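Local coordinates for uncharacterized conserved protein (Staphylococcus epidermidis, PDB 3FRM), which is of unknown function but carries a GNAT-type acetyltransferase domain, and so may transfer an acetyl group to a substrate not yet identified, at residues I121-S126 / Q209-R214; V179-I182 / T187-I190; D191-L196 / D233-Q238; D131-Y136 / H154-Y159. All coordinates share one frame; numbering follows the deposited sequence.

Contact 1: residues I121-S126 / Q209-R214; sequences IQLVSS and QAYVGR
Ile121 lies over one face of the Tyr211 ring, and this CH-pi contact carries most of the meeting between strand 120-123 and helix 204-216. Ile121 CG2 sits 3.9 Å from the centroid of the Tyr211 ring, only 15° off the ring normal, and is nearest to the CD1 side. The other branch turns along the tyrosine stem: Ile121 CD1 comes to 3.8 Å from Tyr211 CB, and Ile121 CB is 3.9 Å from Tyr211 CD1. With CG2 anti to the backbone N and CG1 anti to the carbonyl carbon (chi1 -51°), the isoleucine brings both branches to the tyrosine. Ile121 heads for the helix while the tyrosine reaches back past it toward the strand. On the helix, chi1 of -173° swings the Tyr211 ring out in that direction.

This places the contact at the margin of the GNAT-like half of the fold, where the outermost strand 120-123 meets the helix packed on the sheet. The strand is hydrogen-bonded to strand 165-171 through Gln122 with Val168, and Tyr211 also rests on Leu167 of that neighbour.

A second, smaller van der Waals touch lies at the far end of the ring, where the Leu123 CD1 methyl lies against Tyr211 OH at 3.6 Å.

The two segments share no polar bond. Within the helix, Gly213 N donates to Gln209 O at 2.9 Å and Arg214 N to Ala210 O at 2.8 Å. Beyond the strand, neighbouring Asn128 holds the turn, its OD1 accepting from Ser125 N and its ND2 donating to Leu123 O and Gln122 OE1.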
loop_
_atom_site.group_PDB
_atom_site.type_symbol
_atom_site.label_atom_id
_atom_site.label_comp_id
_atom_site.label_asym_id
_atom_site.label_seq_id
_atom_site.Cartn_x
_atom_site.Cartn_y
_atom_site.Cartn_z
ATOM N N ILE A 121 -6.837 12.504 24.104
ATOM C CA ILE A 121 -7.379 12.870 22.775
ATOM C C ILE A 121 -8.320 14.050 22.892
ATOM O O ILE A 121 -9.313 13.980 23.609
ATOM C CB ILE A 121 -8.154 11.706 22.099
ATOM C CG1 ILE A 121 -7.319 10.415 22.096
ATOM C CG2 ILE A 121 -8.587 12.097 20.662
ATOM C CD1 ILE A 121 -7.954 9.177 21.337
ATOM N N GLN A 122 -8.020 15.113 22.157
ATOM C CA GLN A 122 -8.717 16.382 22.318
ATOM C C GLN A 122 -9.287 16.827 20.988
ATOM O O GLN A 122 -8.657 16.621 19.945
ATOM C CB GLN A 122 -7.766 17.467 22.889
ATOM C CG GLN A 122 -7.196 17.164 24.287
ATOM C CD GLN A 122 -6.147 18.216 24.828
ATOM O OE1 GLN A 122 -5.976 19.339 24.310
ATOM N NE2 GLN A 122 -5.436 17.820 25.855
ATOM N N LEU A 123 -10.471 17.438 21.015
ATOM C CA LEU A 123 -10.970 18.233 19.875
ATOM C C LEU A 123 -10.065 19.415 19.690
ATOM O O LEU A 123 -9.652 20.024 20.670
ATOM C CB LEU A 123 -12.393 18.737 20.132
ATOM C CG LEU A 123 -13.501 17.874 19.513
ATOM C CD1 LEU A 123 -13.751 16.592 20.351
ATOM C CD2 LEU A 123 -14.785 18.703 19.369
ATOM N N VAL A 124 -9.737 19.774 18.461
ATOM C CA VAL A 124 -8.816 20.904 18.314
ATOM C C VAL A 124 -9.529 22.249 18.408
ATOM O O VAL A 124 -10.633 22.412 17.931
ATOM C CB VAL A 124 -7.892 20.807 17.068
ATOM C CG1 VAL A 124 -7.438 19.378 16.874
ATOM C CG2 VAL A 124 -8.574 21.326 15.825
ATOM N N SER A 125 -8.901 23.206 19.060
ATOM C CA SER A 125 -9.452 24.531 19.107
ATOM C C SER A 125 -8.280 25.453 19.037
ATOM O O SER A 125 -7.125 24.990 18.927
ATOM C CB SER A 125 -10.165 24.754 20.421
ATOM O OG SER A 125 -9.260 24.504 21.482
ATOM N N SER A 126 -8.582 26.752 19.144
ATOM C CA SER A 126 -7.580 27.803 19.081
ATOM C C SER A 126 -6.487 27.441 20.067
ATOM O O SER A 126 -5.347 27.874 19.920
ATOM C CB SER A 126 -8.198 29.141 19.455
ATOM O OG SER A 126 -8.584 29.165 20.831
ATOM N N GLN A 209 -8.659 5.630 16.618
ATOM C CA GLN A 209 -9.662 5.052 15.796
ATOM C C GLN A 209 -10.910 4.741 16.625
ATOM O O GLN A 209 -12.014 5.069 16.217
ATOM C CB GLN A 209 -9.099 3.802 15.186
ATOM C CG GLN A 209 -9.794 3.432 13.950
ATOM C CD GLN A 209 -9.306 4.249 12.817
ATOM O OE1 GLN A 209 -8.124 4.481 12.702
ATOM N NE2 GLN A 209 -10.209 4.682 11.957
ATOM N N ALA A 210 -10.728 4.107 17.782
ATOM C CA ALA A 210 -11.835 3.796 18.654
ATOM C C ALA A 210 -12.592 5.032 19.115
ATOM O O ALA A 210 -13.801 4.980 19.311
ATOM C CB ALA A 210 -11.360 2.994 19.878
ATOM N N TYR A 211 -11.874 6.127 19.315
ATOM C CA TYR A 211 -12.490 7.390 19.663
ATOM C C TYR A 211 -13.482 7.796 18.563
ATOM O O TYR A 211 -14.667 8.021 18.827
ATOM C CB TYR A 211 -11.396 8.450 19.786
ATOM C CG TYR A 211 -11.891 9.756 20.307
ATOM C CD1 TYR A 211 -11.682 10.114 21.652
ATOM C CD2 TYR A 211 -12.558 10.659 19.469
ATOM C CE1 TYR A 211 -12.152 11.317 22.161
ATOM C CE2 TYR A 211 -13.032 11.883 19.973
ATOM C CZ TYR A 211 -12.829 12.185 21.328
ATOM O OH TYR A 211 -13.275 13.375 21.834
ATOM N N VAL A 212 -12.979 7.895 17.337
ATOM C CA VAL A 212 -13.812 8.145 16.188
ATOM C C VAL A 212 -15.005 7.156 16.200
ATOM O O VAL A 212 -16.163 7.523 15.946
ATOM C CB VAL A 212 -12.958 8.056 14.899
ATOM C CG1 VAL A 212 -13.820 8.050 13.682
ATOM C CG2 VAL A 212 -11.915 9.238 14.813
ATOM N N GLY A 213 -14.727 5.905 16.553
ATOM C CA GLY A 213 -15.745 4.878 16.574
ATOM C C GLY A 213 -16.856 5.203 17.563
ATOM O O GLY A 213 -18.050 4.950 17.266
ATOM N N ARG A 214 -16.462 5.731 18.738
ATOM C CA ARG A 214 -17.416 6.117 19.762
ATOM C C ARG A 214 -18.227 7.323 19.313
ATOM O O ARG A 214 -19.432 7.352 19.528
ATOM C CB ARG A 214 -16.757 6.341 21.140
ATOM C CG ARG A 214 -16.290 5.044 21.822
ATOM C CD ARG A 214 -15.690 5.274 23.205
ATOM N NE ARG A 214 -14.674 6.329 23.230
ATOM C CZ ARG A 214 -13.373 6.147 23.022
ATOM N NH1 ARG A 214 -12.888 4.930 22.774
ATOM N NH2 ARG A 214 -12.549 7.193 23.061
#

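Contact 2: residues V179-I182 / T187-I190; sequences VDII and TIEI
Ile182 and Glu189 form a hydrogen-bonded antiparallel pair, joined by two backbone bonds. Ile182 N donates to Glu189 O at 2.8 Å, in the carbonyl plane, and Glu189 N returns a nearly straight bond to Ile182 O at 2.9 Å (175° at the hydrogen). Weaker CA-H...O contacts continue the ladder: Ile190 CA lies 3.2 Å from Asp180 O, and Ile181 CA 3.2 Å from Glu189 O.

Ile181 and Ile190 make the neighbouring non-hydrogen-bonded pair, on the sheet face that receives helix 204-216. Their CG2 methyls meet tightly, Ile181 CG2 to Ile190 CG2 at 3.5 Å; in both residues CG2 is anti to the carbonyl carbon (chi1 47° and 55°), which turns the two methyls to each other between the strands. Val179 CG2 adds to this apolar patch, 3.7 Å from Ile190 CB. On the opposite face, Ile182 runs alongside Glu189, bringing Ile182 CD1 to 4.0 Å from Glu189 OE2.

Strands 174-183 and 188-195 thus form a beta hairpin inside the GNAT-like sheet, flanked by strands 165-171 and 221-225. Its helix-covered face is wholly aliphatic, whereas the other mixes Ile182 with the buried carboxylates of Asp180 and Glu189. Partners outside the hairpin satisfy these: Glu189 OE1 accepts from Tyr13 N, and Asp180 OD2 is hydrogen-bonded to Tyr132 OH, with a long, weak ion pair from Asp180 to Arg166 besides.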
loop_
_atom_site.group_PDB
_atom_site.type_symbol
_atom_site.label_atom_id
_atom_site.label_comp_id
_atom_site.label_asym_id
_atom_site.label_seq_id
_atom_site.Cartn_x
_atom_site.Cartn_y
_atom_site.Cartn_z
ATOM N N VAL A 179 -6.242 13.498 13.231
ATOM C CA VAL A 179 -7.141 13.004 12.199
ATOM C C VAL A 179 -8.185 14.058 12.031
ATOM O O VAL A 179 -8.460 14.775 12.978
ATOM C CB VAL A 179 -7.769 11.612 12.590
ATOM C CG1 VAL A 179 -8.589 11.683 13.966
ATOM C CG2 VAL A 179 -8.566 11.019 11.436
ATOM N N ASP A 180 -8.717 14.146 10.824
ATOM C CA ASP A 180 -9.903 14.917 10.470
ATOM C C ASP A 180 -11.131 14.017 10.355
ATOM O O ASP A 180 -11.034 12.902 9.867
ATOM C CB ASP A 180 -9.706 15.491 9.091
ATOM C CG ASP A 180 -8.637 16.498 9.066
ATOM O OD1 ASP A 180 -8.633 17.312 8.126
ATOM O OD2 ASP A 180 -7.813 16.516 10.008
ATOM N N ILE A 181 -12.275 14.536 10.788
ATOM C CA ILE A 181 -13.509 13.821 10.681
ATOM C C ILE A 181 -14.565 14.710 10.094
ATOM O O ILE A 181 -14.706 15.868 10.475
ATOM C CB ILE A 181 -14.007 13.189 12.036
ATOM C CG1 ILE A 181 -13.929 14.187 13.172
ATOM C CG2 ILE A 181 -13.165 11.995 12.401
ATOM C CD1 ILE A 181 -12.584 14.191 13.928
ATOM N N ILE A 182 -15.300 14.111 9.166
ATOM C CA ILE A 182 -16.380 14.738 8.452
ATOM C C ILE A 182 -17.596 13.903 8.784
ATOM O O ILE A 182 -17.678 12.702 8.428
ATOM C CB ILE A 182 -16.152 14.726 6.915
ATOM C CG1 ILE A 182 -14.901 15.492 6.528
ATOM C CG2 ILE A 182 -17.345 15.296 6.161
ATOM C CD1 ILE A 182 -13.767 14.551 6.113
ATOM N N THR A 187 -22.983 8.720 7.603
ATOM C CA THR A 187 -21.662 8.173 7.824
ATOM C C THR A 187 -20.735 9.083 8.623
ATOM O O THR A 187 -21.014 10.254 8.866
ATOM C CB THR A 187 -20.930 7.987 6.497
ATOM O OG1 THR A 187 -20.895 9.247 5.829
ATOM C CG2 THR A 187 -21.586 6.981 5.599
ATOM N N ILE A 188 -19.582 8.541 8.956
ATOM C CA ILE A 188 -18.484 9.377 9.321
ATOM C C ILE A 188 -17.210 9.045 8.536
ATOM O O ILE A 188 -16.821 7.881 8.369
ATOM C CB ILE A 188 -18.346 9.401 10.837
ATOM C CG1 ILE A 188 -17.107 10.122 11.314
ATOM C CG2 ILE A 188 -18.475 8.008 11.430
ATOM C CD1 ILE A 188 -17.425 10.654 12.706
ATOM N N GLU A 189 -16.570 10.091 8.020
ATOM C CA GLU A 189 -15.402 9.908 7.221
ATOM C C GLU A 189 -14.207 10.461 7.935
ATOM O O GLU A 189 -14.265 11.548 8.513
ATOM C CB GLU A 189 -15.573 10.587 5.883
ATOM C CG GLU A 189 -14.499 10.261 4.894
ATOM C CD GLU A 189 -14.444 11.320 3.796
ATOM O OE1 GLU A 189 -15.544 11.777 3.398
ATOM O OE2 GLU A 189 -13.322 11.711 3.343
ATOM N N ILE A 190 -13.138 9.673 7.939
ATOM C CA ILE A 190 -11.870 10.146 8.408
ATOM C C ILE A 190 -10.972 10.511 7.222
ATOM O O ILE A 190 -11.174 10.060 6.098
ATOM C CB ILE A 190 -11.193 9.223 9.465
ATOM C CG1 ILE A 190 -11.037 7.795 8.999
ATOM C CG2 ILE A 190 -12.044 9.131 10.742
ATOM C CD1 ILE A 190 -9.960 7.017 9.760
#

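Contact 3: residues D191-L196 / D233-Q238; sequences DGFGVL and DMYLRQ. With SO4 (sulfate ion), chain H.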
loop_
_atom_site.group_PDB
_atom_site.type_symbol
_atom_site.label_atom_id
_atom_site.label_comp_id
_atom_site.label_asym_id
_atom_site.label_seq_id
_atom_site.Cartn_x
_atom_site.Cartn_y
_atom_site.Cartn_z
ATOM N N ASP A 191 -10.010 11.374 7.485
ATOM C CA ASP A 191 -9.137 11.844 6.472
ATOM C C ASP A 191 -7.934 12.440 7.182
ATOM O O ASP A 191 -8.051 12.992 8.279
ATOM C CB ASP A 191 -9.851 12.936 5.663
ATOM C CG ASP A 191 -9.093 13.332 4.419
ATOM O OD1 ASP A 191 -8.846 14.557 4.252
ATOM O OD2 ASP A 191 -8.713 12.444 3.616
ATOM N N GLY A 192 -6.769 12.312 6.565
ATOM C CA GLY A 192 -5.576 13.003 7.055
ATOM C C GLY A 192 -5.053 12.356 8.317
ATOM O O GLY A 192 -4.404 13.009 9.111
ATOM N N PHE A 193 -5.345 11.061 8.507
ATOM C CA PHE A 193 -4.910 10.385 9.713
ATOM C C PHE A 193 -3.381 10.224 9.743
ATOM O O PHE A 193 -2.784 9.799 8.781
ATOM C CB PHE A 193 -5.617 9.052 9.847
ATOM C CG PHE A 193 -5.067 8.201 10.934
ATOM C CD1 PHE A 193 -5.754 8.051 12.133
ATOM C CD2 PHE A 193 -3.837 7.562 10.776
ATOM C CE1 PHE A 193 -5.249 7.246 13.136
ATOM C CE2 PHE A 193 -3.289 6.806 11.793
ATOM C CZ PHE A 193 -3.994 6.648 12.989
ATOM N N GLY A 194 -2.731 10.562 10.837
ATOM C CA GLY A 194 -1.345 10.149 10.949
ATOM C C GLY A 194 -0.796 10.204 12.360
ATOM O O GLY A 194 -1.220 11.019 13.203
ATOM N N VAL A 195 0.174 9.341 12.605
ATOM C CA VAL A 195 0.840 9.247 13.871
ATOM C C VAL A 195 2.330 9.451 13.576
ATOM O O VAL A 195 2.838 8.944 12.598
ATOM C CB VAL A 195 0.570 7.862 14.463
ATOM C CG1 VAL A 195 1.344 7.641 15.741
ATOM C CG2 VAL A 195 -0.918 7.682 14.735
ATOM N N LEU A 196 3.035 10.186 14.420
ATOM C CA LEU A 196 4.472 10.447 14.212
ATOM C C LEU A 196 5.220 9.122 14.202
ATOM O O LEU A 196 4.881 8.197 14.971
ATOM C CB LEU A 196 5.043 11.296 15.369
ATOM C CG LEU A 196 4.487 12.674 15.658
ATOM C CD1 LEU A 196 5.143 13.246 16.912
ATOM C CD2 LEU A 196 4.770 13.591 14.416
ATOM N N ASP A 233 -1.868 -0.148 5.794
ATOM C CA ASP A 233 -1.460 -1.382 6.446
ATOM C C ASP A 233 -2.172 -1.461 7.763
ATOM O O ASP A 233 -2.671 -2.507 8.174
ATOM C CB ASP A 233 0.050 -1.294 6.701
ATOM C CG ASP A 233 0.782 -0.483 5.609
ATOM O OD1 ASP A 233 1.663 -1.060 4.908
ATOM O OD2 ASP A 233 0.456 0.730 5.398
HETATM N N MSE A 234 -2.200 -0.309 8.418
HETATM C CA MSE A 234 -2.889 -0.145 9.666
HETATM C C MSE A 234 -4.398 -0.324 9.476
HETATM O O MSE A 234 -5.041 -1.081 10.209
HETATM C CB MSE A 234 -2.558 1.222 10.304
HETATM C CG MSE A 234 -3.175 1.313 11.687
HETATM SE SE MSE A 234 -3.331 3.120 12.381
HETATM C CE MSE A 234 -1.450 3.774 12.215
ATOM N N TYR A 235 -4.942 0.325 8.449
ATOM C CA TYR A 235 -6.350 0.129 8.171
ATOM C C TYR A 235 -6.751 -1.330 8.068
ATOM O O TYR A 235 -7.738 -1.739 8.677
ATOM C CB TYR A 235 -6.781 0.878 6.942
ATOM C CG TYR A 235 -6.510 2.364 7.028
ATOM C CD1 TYR A 235 -6.584 3.064 8.270
ATOM C CD2 TYR A 235 -6.199 3.098 5.864
ATOM C CE1 TYR A 235 -6.338 4.479 8.330
ATOM C CE2 TYR A 235 -5.955 4.443 5.932
ATOM C CZ TYR A 235 -6.037 5.135 7.161
ATOM O OH TYR A 235 -5.794 6.481 7.156
ATOM N N LEU A 236 -5.993 -2.110 7.308
ATOM C CA LEU A 236 -6.338 -3.525 7.079
ATOM C C LEU A 236 -6.289 -4.325 8.386
ATOM O O LEU A 236 -7.269 -4.966 8.764
ATOM C CB LEU A 236 -5.390 -4.150 6.058
ATOM C CG LEU A 236 -5.423 -3.633 4.615
ATOM C CD1 LEU A 236 -5.478 -4.831 3.725
ATOM C CD2 LEU A 236 -6.646 -2.827 4.352
ATOM N N ARG A 237 -5.154 -4.257 9.070
ATOM C CA ARG A 237 -4.966 -4.905 10.364
ATOM C C ARG A 237 -6.056 -4.489 11.330
ATOM O O ARG A 237 -6.452 -5.261 12.197
ATOM C CB ARG A 237 -3.608 -4.520 10.963
ATOM C CG ARG A 237 -3.517 -4.873 12.407
ATOM C CD ARG A 237 -2.103 -4.656 12.920
ATOM N NE ARG A 237 -1.455 -3.509 12.302
ATOM C CZ ARG A 237 -1.278 -2.348 12.921
ATOM N NH1 ARG A 237 -1.713 -2.203 14.183
ATOM N NH2 ARG A 237 -0.672 -1.340 12.284
ATOM N N GLN A 238 -6.516 -3.250 11.168
ATOM C CA GLN A 238 -7.600 -2.718 11.963
ATOM C C GLN A 238 -8.995 -3.274 11.604
ATOM O O GLN A 238 -9.916 -3.068 12.348
ATOM C CB GLN A 238 -7.574 -1.188 11.923
ATOM C CG GLN A 238 -7.133 -0.607 13.195
ATOM C CD GLN A 238 -6.457 0.748 13.075
ATOM O OE1 GLN A 238 -5.730 1.145 13.985
ATOM N NE2 GLN A 238 -6.671 1.454 11.978
HETATM S S SO4 H . -1.460 1.160 16.176
HETATM O O1 SO4 H . -2.757 0.510 16.362
HETATM O O2 SO4 H . -1.131 0.944 14.776
HETATM O O3 SO4 H . -1.623 2.565 16.522
HETATM O O4 SO4 H . -0.425 0.517 16.985
#
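Phe193 reaches from strand 188-195 toward helix 232-237 and meets two of its side chains. Its CB lies 3.7 Å from Tyr235 OH, the hydroxyl arriving obliquely to the ring. From there chi1 of 171° sets CG anti to the backbone N and carries the ring outward from the strand. At its far end, Phe193 CE2 touches the selenomethionine methyl, Met234 CE, at 3.6 Å, and Phe193 CZ lies 3.6 Å from Met234 SE. The selenium stands 52° off the ring normal, so this Met-aromatic contact is oblique, with the two side chains crossing at about a right angle.

Met234 also borders a sulfate, probably from the crystallisation liquor, with Met234 CG 3.7 Å from sulfate O2. Arg237 meets this oxygen at its guanidinium edge: NH1 donates to O2 at 3.3 Å, and NH2 adds a weak bond at 3.4 Å. Gly203 N and Ser206 N also donate to the sulfate. Phe193 also packs on Ile208 and Gln209 of helix 204-216. An anion held by backbone amides at the start of the helix that follows this strand is consistent with the pyrophosphate-binding loop by which GNAT acetyltransferases hold acetyl-CoA.

Contact 4: residues D131-Y136 / H154-Y159; sequences DYLHVY and HIYSSY. With NA (sodium ion), chain G.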
loop_
_atom_site.group_PDB
_atom_site.type_symbol
_atom_site.label_atom_id
_atom_site.label_comp_id
_atom_site.label_asym_id
_atom_site.label_seq_id
_atom_site.Cartn_x
_atom_site.Cartn_y
_atom_site.Cartn_z
ATOM N N ASP A 131 -0.532 22.378 18.008
ATOM C CA ASP A 131 -0.107 21.021 18.214
ATOM C C ASP A 131 -0.577 20.157 17.064
ATOM O O ASP A 131 0.095 19.212 16.692
ATOM C CB ASP A 131 -0.695 20.431 19.518
ATOM C CG ASP A 131 -0.078 21.032 20.765
ATOM O OD1 ASP A 131 -0.787 21.022 21.796
ATOM O OD2 ASP A 131 1.088 21.510 20.729
ATOM N N TYR A 132 -1.758 20.439 16.532
ATOM C CA TYR A 132 -2.257 19.677 15.417
ATOM C C TYR A 132 -1.289 19.905 14.230
ATOM O O TYR A 132 -0.769 18.966 13.627
ATOM C CB TYR A 132 -3.706 20.095 15.110
ATOM C CG TYR A 132 -4.233 19.595 13.800
ATOM C CD1 TYR A 132 -5.029 18.469 13.752
ATOM C CD2 TYR A 132 -3.958 20.279 12.586
ATOM C CE1 TYR A 132 -5.538 17.986 12.560
ATOM C CE2 TYR A 132 -4.477 19.790 11.315
ATOM C CZ TYR A 132 -5.266 18.615 11.346
ATOM O OH TYR A 132 -5.801 18.041 10.194
ATOM N N LEU A 133 -0.996 21.160 13.949
ATOM C CA LEU A 133 -0.141 21.483 12.792
ATOM C C LEU A 133 1.268 20.970 12.962
ATOM O O LEU A 133 1.920 20.555 12.001
ATOM C CB LEU A 133 -0.122 22.963 12.553
ATOM C CG LEU A 133 -1.485 23.477 12.135
ATOM C CD1 LEU A 133 -1.363 25.012 12.122
ATOM C CD2 LEU A 133 -1.880 22.884 10.759
ATOM N N HIS A 134 1.699 20.937 14.205
ATOM C CA HIS A 134 2.970 20.364 14.523
ATOM C C HIS A 134 3.107 18.917 14.064
ATOM O O HIS A 134 4.145 18.531 13.529
ATOM C CB HIS A 134 3.213 20.451 16.022
ATOM C CG HIS A 134 4.500 19.831 16.433
ATOM N ND1 HIS A 134 4.571 18.571 16.993
ATOM C CD2 HIS A 134 5.775 20.266 16.302
ATOM C CE1 HIS A 134 5.836 18.267 17.216
ATOM N NE2 HIS A 134 6.587 19.281 16.808
ATOM N N VAL A 135 2.070 18.114 14.267
ATOM C CA VAL A 135 2.128 16.732 13.835
ATOM C C VAL A 135 2.061 16.699 12.306
ATOM O O VAL A 135 2.795 15.968 11.614
ATOM C CB VAL A 135 0.957 15.918 14.419
ATOM C CG1 VAL A 135 0.937 14.483 13.799
ATOM C CG2 VAL A 135 1.009 15.912 15.954
ATOM N N TYR A 136 1.150 17.503 11.800
ATOM C CA TYR A 136 0.963 17.653 10.390
ATOM C C TYR A 136 2.296 17.862 9.645
ATOM O O TYR A 136 2.539 17.205 8.628
ATOM C CB TYR A 136 -0.032 18.786 10.123
ATOM C CG TYR A 136 -0.357 18.844 8.692
ATOM C CD1 TYR A 136 -1.257 17.925 8.110
ATOM C CD2 TYR A 136 0.278 19.769 7.884
ATOM C CE1 TYR A 136 -1.506 17.957 6.729
ATOM C CE2 TYR A 136 0.024 19.824 6.537
ATOM C CZ TYR A 136 -0.851 18.924 5.957
ATOM O OH TYR A 136 -1.036 19.033 4.600
ATOM N N HIS A 154 -3.920 27.208 5.054
ATOM C CA HIS A 154 -5.344 27.031 4.783
ATOM C C HIS A 154 -6.121 26.447 5.982
ATOM O O HIS A 154 -7.120 27.020 6.405
ATOM C CB HIS A 154 -5.490 26.216 3.509
ATOM C CG HIS A 154 -6.905 25.910 3.133
ATOM N ND1 HIS A 154 -7.864 26.891 2.962
ATOM C CD2 HIS A 154 -7.512 24.732 2.853
ATOM C CE1 HIS A 154 -9.004 26.329 2.600
ATOM N NE2 HIS A 154 -8.817 25.020 2.525
ATOM N N ILE A 155 -5.629 25.346 6.547
ATOM C CA ILE A 155 -6.182 24.754 7.772
ATOM C C ILE A 155 -6.192 25.732 8.957
ATOM O O ILE A 155 -7.184 25.841 9.736
ATOM C CB ILE A 155 -5.362 23.537 8.227
ATOM C CG1 ILE A 155 -5.171 22.552 7.090
ATOM C CG2 ILE A 155 -6.008 22.860 9.444
ATOM C CD1 ILE A 155 -4.416 21.305 7.538
ATOM N N TYR A 156 -5.078 26.432 9.106
ATOM C CA TYR A 156 -4.927 27.367 10.213
ATOM C C TYR A 156 -5.881 28.544 10.102
ATOM O O TYR A 156 -6.012 29.303 11.031
ATOM C CB TYR A 156 -3.490 27.891 10.290
ATOM C CG TYR A 156 -3.284 28.883 11.404
ATOM C CD1 TYR A 156 -3.331 28.471 12.731
ATOM C CD2 TYR A 156 -3.040 30.253 11.137
ATOM C CE1 TYR A 156 -3.123 29.391 13.799
ATOM C CE2 TYR A 156 -2.827 31.183 12.196
ATOM C CZ TYR A 156 -2.885 30.737 13.510
ATOM O OH TYR A 156 -2.715 31.601 14.558
ATOM N N SER A 157 -6.520 28.754 8.964
ATOM C CA SER A 157 -7.399 29.912 8.907
ATOM C C SER A 157 -8.812 29.510 8.557
ATOM O O SER A 157 -9.676 30.362 8.418
ATOM C CB SER A 157 -6.874 30.929 7.891
ATOM O OG SER A 157 -7.287 30.523 6.613
ATOM N N SER A 158 -9.051 28.211 8.397
ATOM C CA SER A 158 -10.372 27.767 8.075
ATOM C C SER A 158 -10.852 26.729 9.065
ATOM O O SER A 158 -11.897 26.145 8.840
ATOM C CB SER A 158 -10.435 27.233 6.640
ATOM O OG SER A 158 -9.667 26.060 6.506
ATOM N N TYR A 159 -10.120 26.528 10.167
ATOM C CA TYR A 159 -10.445 25.440 11.100
ATOM C C TYR A 159 -11.680 25.634 12.000
ATOM O O TYR A 159 -12.361 24.651 12.265
ATOM C CB TYR A 159 -9.231 24.997 11.920
ATOM C CG TYR A 159 -8.903 25.921 13.041
ATOM C CD1 TYR A 159 -8.155 27.074 12.812
ATOM C CD2 TYR A 159 -9.344 25.651 14.356
ATOM C CE1 TYR A 159 -7.845 27.942 13.847
ATOM C CE2 TYR A 159 -9.042 26.525 15.419
ATOM C CZ TYR A 159 -8.288 27.667 15.161
ATOM O OH TYR A 159 -7.978 28.556 16.187
HETATM NA NA NA G . -14.447 23.290 12.263
#
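His154 O is gripped by two donors in the last part of segment 154-159. Ser158 OG donates to it at 2.7 Å from above the carbonyl plane, and Ser157 N bonds at 3.1 Å from the opposite face. Tyr159 O, next along the chain, binds a sodium ion at 2.5 Å, with Asn160, Asp162 and Ile164 also in the site.

Across to helix 129-136 the contact is apolar. Ile155 CG2 approaches the Tyr132 ring obliquely, 3.9 Å from Tyr132 CE2, while Ile155 CD1 reaches the same ring carbon at 4.1 Å. Chi1 of -51° puts CG2 anti to the backbone N, so that CG2 and CD1 both face Tyr132 CE2. Leu133 lies crosswise to Tyr156, its CD1 4.0 Å from Tyr156 CB and also near CD1 of that ring, and Leu133 CD2 lies 4.3 Å from Ile155 CG2, closing the gap between the pairs.

The segments run nearly antiparallel (163°), and their axes come no nearer than 11.2 Å, a wide spacing bridged by large side chains. Both helices lie against the sheet: Tyr132 packs on Val168 and Ile178, while Ile155 rests on Arg166 of strand 165-171.

How the contacts relate
Contact 2 is the buried centre of the group, and the only one whose segments are joined by backbone hydrogen bonds. Contacts 1, 3 and 4 join helices to strands or to each other through side chains. Contact 1 is a surface contact at the sheet's edge; contacts 3 and 4 are buried, yet each borders a bound ion, sulfate in one and sodium in the other. Strand 188-195 serves both contacts 2 and 3, and helix 204-216 of contact 1 packs on it through Val212 and Gln209. Contact 4 approaches the hairpin from the other face, so helices sandwich the shared sheet.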